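Local structure of hydroalkoxylation enzyme phnH (Penicillium herquei, 6JJT) at residues L34-A39 and Q53-G58; G72-T77 and A86-L91. The protein converts a prenylated phenalenone into (2'R)-atrovenetin by enantioselective intramolecular hydroalkoxylation, a step in fungal herqueinone biosynthesis. All coordinates share one frame; numbering follows the deposited sequence.

Contact 1: L34-A39 and Q53-G58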
loop_
_atom_site.group_PDB
_atom_site.type_symbol
_atom_site.label_atom_id
_atom_site.label_comp_id
_atom_site.label_asym_id
_atom_site.label_seq_id
_atom_site.Cartn_x
_atom_site.Cartn_y
_atom_site.Cartn_z
ATOM N N LEU D 34 -13.830 -18.818 5.924
ATOM C CA LEU D 34 -13.138 -17.900 6.804
ATOM C C LEU D 34 -14.028 -17.561 7.993
ATOM O O LEU D 34 -15.255 -17.597 7.910
ATOM C CB LEU D 34 -12.824 -16.641 5.986
ATOM C CG LEU D 34 -11.814 -16.787 4.842
ATOM C CD1 LEU D 34 -11.787 -15.522 3.998
ATOM C CD2 LEU D 34 -10.429 -17.140 5.356
ATOM N N THR D 35 -13.375 -17.234 9.112
ATOM C CA THR D 35 -14.070 -16.663 10.265
ATOM C C THR D 35 -13.528 -15.247 10.472
ATOM O O THR D 35 -12.324 -14.999 10.281
ATOM C CB THR D 35 -13.995 -17.536 11.529
ATOM O OG1 THR D 35 -12.648 -17.700 11.949
ATOM C CG2 THR D 35 -14.607 -18.918 11.332
ATOM N N LYS D 36 -14.413 -14.334 10.863
ATOM C CA LYS D 36 -14.029 -12.938 10.991
ATOM C C LYS D 36 -14.525 -12.388 12.307
ATOM O O LYS D 36 -15.553 -12.846 12.819
ATOM C CB LYS D 36 -14.629 -12.161 9.820
ATOM C CG LYS D 36 -14.144 -12.631 8.463
ATOM C CD LYS D 36 -14.508 -11.734 7.312
ATOM C CE LYS D 36 -13.750 -12.130 6.057
ATOM N NZ LYS D 36 -13.948 -11.148 4.955
ATOM N N GLY D 37 -13.798 -11.410 12.837
ATOM C CA GLY D 37 -14.250 -10.597 13.955
ATOM C C GLY D 37 -15.357 -9.635 13.549
ATOM O O GLY D 37 -15.781 -9.589 12.391
ATOM N N PRO D 38 -15.803 -8.761 14.500
ATOM C CA PRO D 38 -16.743 -7.675 14.202
ATOM C C PRO D 38 -16.155 -6.705 13.157
ATOM O O PRO D 38 -14.937 -6.499 13.115
ATOM C CB PRO D 38 -16.863 -6.951 15.576
ATOM C CG PRO D 38 -16.368 -7.957 16.587
ATOM C CD PRO D 38 -15.300 -8.746 15.881
ATOM N N ALA D 39 -17.006 -6.088 12.347
ATOM C CA ALA D 39 -16.590 -5.010 11.445
ATOM C C ALA D 39 -16.606 -3.699 12.234
ATOM O O ALA D 39 -17.665 -3.214 12.618
ATOM C CB ALA D 39 -17.511 -4.946 10.250
ATOM N N GLN D 53 -11.660 -5.154 9.830
ATOM C CA GLN D 53 -12.228 -6.403 10.307
ATOM C C GLN D 53 -11.104 -7.426 10.405
ATOM O O GLN D 53 -10.375 -7.649 9.437
ATOM C CB GLN D 53 -13.292 -6.866 9.326
ATOM C CG GLN D 53 -14.070 -8.072 9.839
ATOM C CD GLN D 53 -15.338 -8.342 9.075
ATOM O OE1 GLN D 53 -15.383 -8.197 7.873
ATOM N NE2 GLN D 53 -16.381 -8.777 9.775
ATOM N N THR D 54 -10.983 -8.071 11.563
ATOM C CA THR D 54 -9.995 -9.117 11.772
ATOM C C THR D 54 -10.420 -10.402 11.053
ATOM O O THR D 54 -11.627 -10.740 11.070
ATOM C CB THR D 54 -9.800 -9.301 13.292
ATOM O OG1 THR D 54 -9.262 -8.067 13.775
ATOM C CG2 THR D 54 -8.888 -10.439 13.664
ATOM N N LEU D 55 -9.466 -11.179 10.537
ATOM C CA LEU D 55 -9.691 -12.544 10.100
ATOM C C LEU D 55 -9.207 -13.414 11.259
ATOM O O LEU D 55 -8.052 -13.345 11.629
ATOM C CB LEU D 55 -8.887 -12.881 8.835
ATOM C CG LEU D 55 -9.178 -12.101 7.552
ATOM C CD1 LEU D 55 -8.904 -13.035 6.381
ATOM C CD2 LEU D 55 -10.591 -11.550 7.473
ATOM N N THR D 56 -10.134 -14.141 11.886
ATOM C CA THR D 56 -9.838 -14.867 13.119
ATOM C C THR D 56 -9.396 -16.308 12.873
ATOM O O THR D 56 -8.825 -16.934 13.763
ATOM C CB THR D 56 -10.993 -14.763 14.121
ATOM O OG1 THR D 56 -12.112 -15.301 13.425
ATOM C CG2 THR D 56 -11.252 -13.345 14.598
ATOM N N GLY D 57 -9.608 -16.814 11.661
ATOM C CA GLY D 57 -9.275 -18.195 11.376
ATOM C C GLY D 57 -9.921 -18.595 10.063
ATOM O O GLY D 57 -10.479 -17.753 9.330
ATOM N N GLY D 58 -9.818 -19.890 9.782
ATOM C CA GLY D 58 -10.429 -20.357 8.556
ATOM C C GLY D 58 -9.759 -21.615 8.058
ATOM O O GLY D 58 -8.658 -21.923 8.482
HETATM O O HOH W 1 -14.508 -15.199 14.802
HETATM O O HOH W 2 -12.658 -7.442 13.799
#

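Contact 2: G72-T77 and A86-L91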
loop_
_atom_site.group_PDB
_atom_site.type_symbol
_atom_site.label_atom_id
_atom_site.label_comp_id
_atom_site.label_asym_id
_atom_site.label_seq_id
_atom_site.Cartn_x
_atom_site.Cartn_y
_atom_site.Cartn_z
ATOM N N GLY D 72 -5.241 -12.332 10.201
ATOM C CA GLY D 72 -4.984 -11.244 9.257
ATOM C C GLY D 72 -6.008 -10.153 9.472
ATOM O O GLY D 72 -6.761 -10.201 10.450
ATOM N N THR D 73 -5.982 -9.135 8.640
ATOM C CA THR D 73 -6.865 -7.984 8.752
ATOM C C THR D 73 -7.324 -7.565 7.365
ATOM O O THR D 73 -6.538 -7.567 6.409
ATOM C CB THR D 73 -6.127 -6.802 9.404
ATOM O OG1 THR D 73 -5.744 -7.185 10.730
ATOM C CG2 THR D 73 -6.908 -5.500 9.435
ATOM N N ALA D 74 -8.595 -7.167 7.249
ATOM C CA ALA D 74 -9.195 -6.617 6.039
ATOM C C ALA D 74 -9.627 -5.175 6.271
ATOM O O ALA D 74 -10.194 -4.858 7.325
ATOM C CB ALA D 74 -10.407 -7.403 5.640
ATOM N N LEU D 75 -9.329 -4.276 5.344
ATOM C CA LEU D 75 -9.825 -2.909 5.362
ATOM C C LEU D 75 -10.787 -2.739 4.216
ATOM O O LEU D 75 -10.479 -3.166 3.072
ATOM C CB LEU D 75 -8.646 -1.943 5.157
ATOM C CG LEU D 75 -7.614 -1.853 6.286
ATOM C CD1 LEU D 75 -6.474 -0.917 5.902
ATOM C CD2 LEU D 75 -8.244 -1.360 7.577
ATOM N N SER D 76 -11.977 -2.198 4.459
ATOM C CA SER D 76 -12.963 -2.132 3.385
ATOM C C SER D 76 -13.525 -0.721 3.325
ATOM O O SER D 76 -13.596 -0.014 4.328
ATOM C CB SER D 76 -14.032 -3.136 3.595
ATOM O OG SER D 76 -14.714 -2.866 4.813
ATOM N N THR D 77 -13.891 -0.285 2.137
ATOM C CA THR D 77 -14.585 0.990 1.957
ATOM C C THR D 77 -15.802 0.795 1.053
ATOM O O THR D 77 -15.620 0.334 -0.097
ATOM C CB THR D 77 -13.674 2.015 1.280
ATOM O OG1 THR D 77 -12.603 2.305 2.176
ATOM C CG2 THR D 77 -14.376 3.333 0.997
ATOM N N ALA D 86 -12.005 -3.739 -1.025
ATOM C CA ALA D 86 -11.419 -4.297 0.190
ATOM C C ALA D 86 -9.998 -4.680 -0.106
ATOM O O ALA D 86 -9.647 -5.039 -1.235
ATOM C CB ALA D 86 -12.235 -5.457 0.756
ATOM N N ASP D 87 -9.124 -4.588 0.894
ATOM C CA ASP D 87 -7.730 -5.023 0.813
ATOM C C ASP D 87 -7.383 -5.771 2.092
ATOM O O ASP D 87 -7.649 -5.208 3.183
ATOM C CB ASP D 87 -6.821 -3.810 0.692
ATOM C CG ASP D 87 -6.958 -3.080 -0.647
ATOM O OD1 ASP D 87 -6.295 -3.526 -1.622
ATOM O OD2 ASP D 87 -7.746 -2.089 -0.718
ATOM N N ALA D 88 -6.850 -7.002 1.973
ATOM C CA ALA D 88 -6.607 -7.815 3.170
ATOM C C ALA D 88 -5.248 -8.476 3.058
ATOM O O ALA D 88 -4.752 -8.708 1.965
ATOM C CB ALA D 88 -7.688 -8.876 3.286
ATOM N N HIS D 89 -4.661 -8.761 4.205
ATOM C CA HIS D 89 -3.530 -9.645 4.292
ATOM C C HIS D 89 -3.873 -10.697 5.321
ATOM O O HIS D 89 -4.428 -10.359 6.389
ATOM C CB HIS D 89 -2.253 -8.949 4.801
ATOM C CG HIS D 89 -1.749 -7.889 3.912
ATOM N ND1 HIS D 89 -1.990 -6.582 4.210
ATOM C CD2 HIS D 89 -0.990 -7.918 2.793
ATOM C CE1 HIS D 89 -1.373 -5.827 3.293
ATOM N NE2 HIS D 89 -0.804 -6.634 2.411
ATOM N N TYR D 90 -3.529 -11.941 5.005
ATOM C CA TYR D 90 -3.688 -12.968 6.023
ATOM C C TYR D 90 -2.661 -14.043 5.779
ATOM O O TYR D 90 -2.054 -14.111 4.697
ATOM C CB TYR D 90 -5.117 -13.537 6.091
ATOM C CG TYR D 90 -5.674 -14.155 4.832
ATOM C CD1 TYR D 90 -5.516 -15.499 4.543
ATOM C CD2 TYR D 90 -6.403 -13.370 3.935
ATOM C CE1 TYR D 90 -6.082 -16.061 3.410
ATOM C CE2 TYR D 90 -6.990 -13.920 2.794
ATOM C CZ TYR D 90 -6.838 -15.279 2.562
ATOM O OH TYR D 90 -7.396 -15.902 1.473
ATOM N N LEU D 91 -2.427 -14.859 6.801
ATOM C CA LEU D 91 -1.365 -15.860 6.710
ATOM C C LEU D 91 -2.008 -17.249 6.771
ATOM O O LEU D 91 -2.776 -17.553 7.694
ATOM C CB LEU D 91 -0.438 -15.568 7.900
ATOM C CG LEU D 91 0.881 -16.302 8.109
ATOM C CD1 LEU D 91 0.809 -17.790 8.355
ATOM C CD2 LEU D 91 2.058 -15.769 7.313
HETATM O O HOH W 3 -5.220 -5.089 5.472
HETATM O O HOH W 4 -9.475 -1.217 1.187
#

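Contact 1: L34-A39 and Q53-G58
Leu34 pairs with Gly58 as antiparallel non-hydrogen-bonded neighbours; Leu34 CA and Gly58 CA are 4.1 Å apart. The backbone angles of Gly58 are ones that suit glycine. Thr35 faces both Thr56 and Gly57, which makes a classic beta bulge. Thr35 N gives an almost straight bond (177°) to Gly57 O at 3.0 Å, and Thr56 N reaches Thr35 O at 2.8 Å. The two threonine side chains cross at about a right angle. Their hydroxyls are hydrogen-bonded, Thr35 OG1 to Thr56 OG1 at 2.9 Å. In both residues OG1 sits between the backbone N and the carbonyl carbon (chi1 62° in Thr35). Beyond the bulge the register has moved by one, and Lys36 pairs with Leu55. The Lys36 chain is extended and lies beside Leu55, pointing the same way, with Lys36 CE 3.5 Å from Leu55 CD2. Gly37 N is bonded to Thr54 O at 2.9 Å. Gly37 O is met by a side chain. Gln53 NE2 donates to Gly37 O at 2.8 Å, nearly along the C=O axis and close to the Gln53 amide plane. Gln53 CG is anti to its backbone N (chi1 -172°), and the extended chain crosses Lys36 at about a right angle. At Pro38 a water donates to the carbonyl O and accepts from Thr54 N. Toward Ala39, therefore, a glutamine amide and a water bridge link the two strands of this hairpin, where neighbouring pairs use direct backbone bonds.

Contact 2: G72-T77 and A86-L91
Tyr90 meets Gly72 through its CB alone; the ring projects clear of strand 72-77. Tyr90 CB is 3.9 Å from Gly72 CA. Leu55 CD1 lies over one face of the ring, at its rim, 3.5 Å from Tyr90 CD2. Val69 and Val102 also pack on this side chain, and Tyr90 OH is hydrogen-bonded to Glu104 OE2. The His89 ring leaves the opposite face of the sheet. The His89 side chain touches Thr103 of its own chain and Leu75 of the second subunit, and a bound di(hydroxyethyl)ether lies about 4 Å from this side chain. Gly72, with no CB, lets the strands come close here: Gly72 CA is 3.1 Å from His89 O. Thr73 and His89 form a hydrogen-bonded pair, Thr73 N to His89 O at 3.0 Å and His89 N to Thr73 O at 3.1 Å. The two segments belong to a regular antiparallel hairpin in the eight-stranded barrel of this DUF3237 protein. Ala74, Ala86, Ala88 and Tyr90 share the face turned, as the neighbours suggest, to the barrel interior. Thr73, Leu75 and His89 are on the face that meets the second subunit. There Thr73 OG1 is hydrogen-bonded to Thr73 OG1 of the second subunit. On the alanine face the methyl groups meet, Ala74 CB to Ala88 CB at 3.9 Å. Farther along, Leu75 N bonds to Asp87 O almost straight (176°), and Asp87 N returns a bond to Leu75 O. A water donates to both Leu75 O, at 2.9 Å, and Asp87 OD2, at 2.7 Å.

In the fold
From the N terminus, strand 26-44 turns back into strand 48-61, and contact 1 closes this first hairpin. The chain then runs through strand 67-79 and turns into strand 84-94, where contact 2 closes a second hairpin. The two are in series along the chain, neither nested nor crossed. They join side by side because strands 48-61 and 67-79 are neighbours in the barrel. Backbone contacts between Gln53 and Ala74 and between Leu55 and Gly72, probably hydrogen bonds, sew the hairpins into one sheet. Leu34 also has a backbone hydrogen bond with Asn141, just ahead of the last strand 142-148, and strand 84-94 continues to strand 99-107 through Ala86 and Ala106.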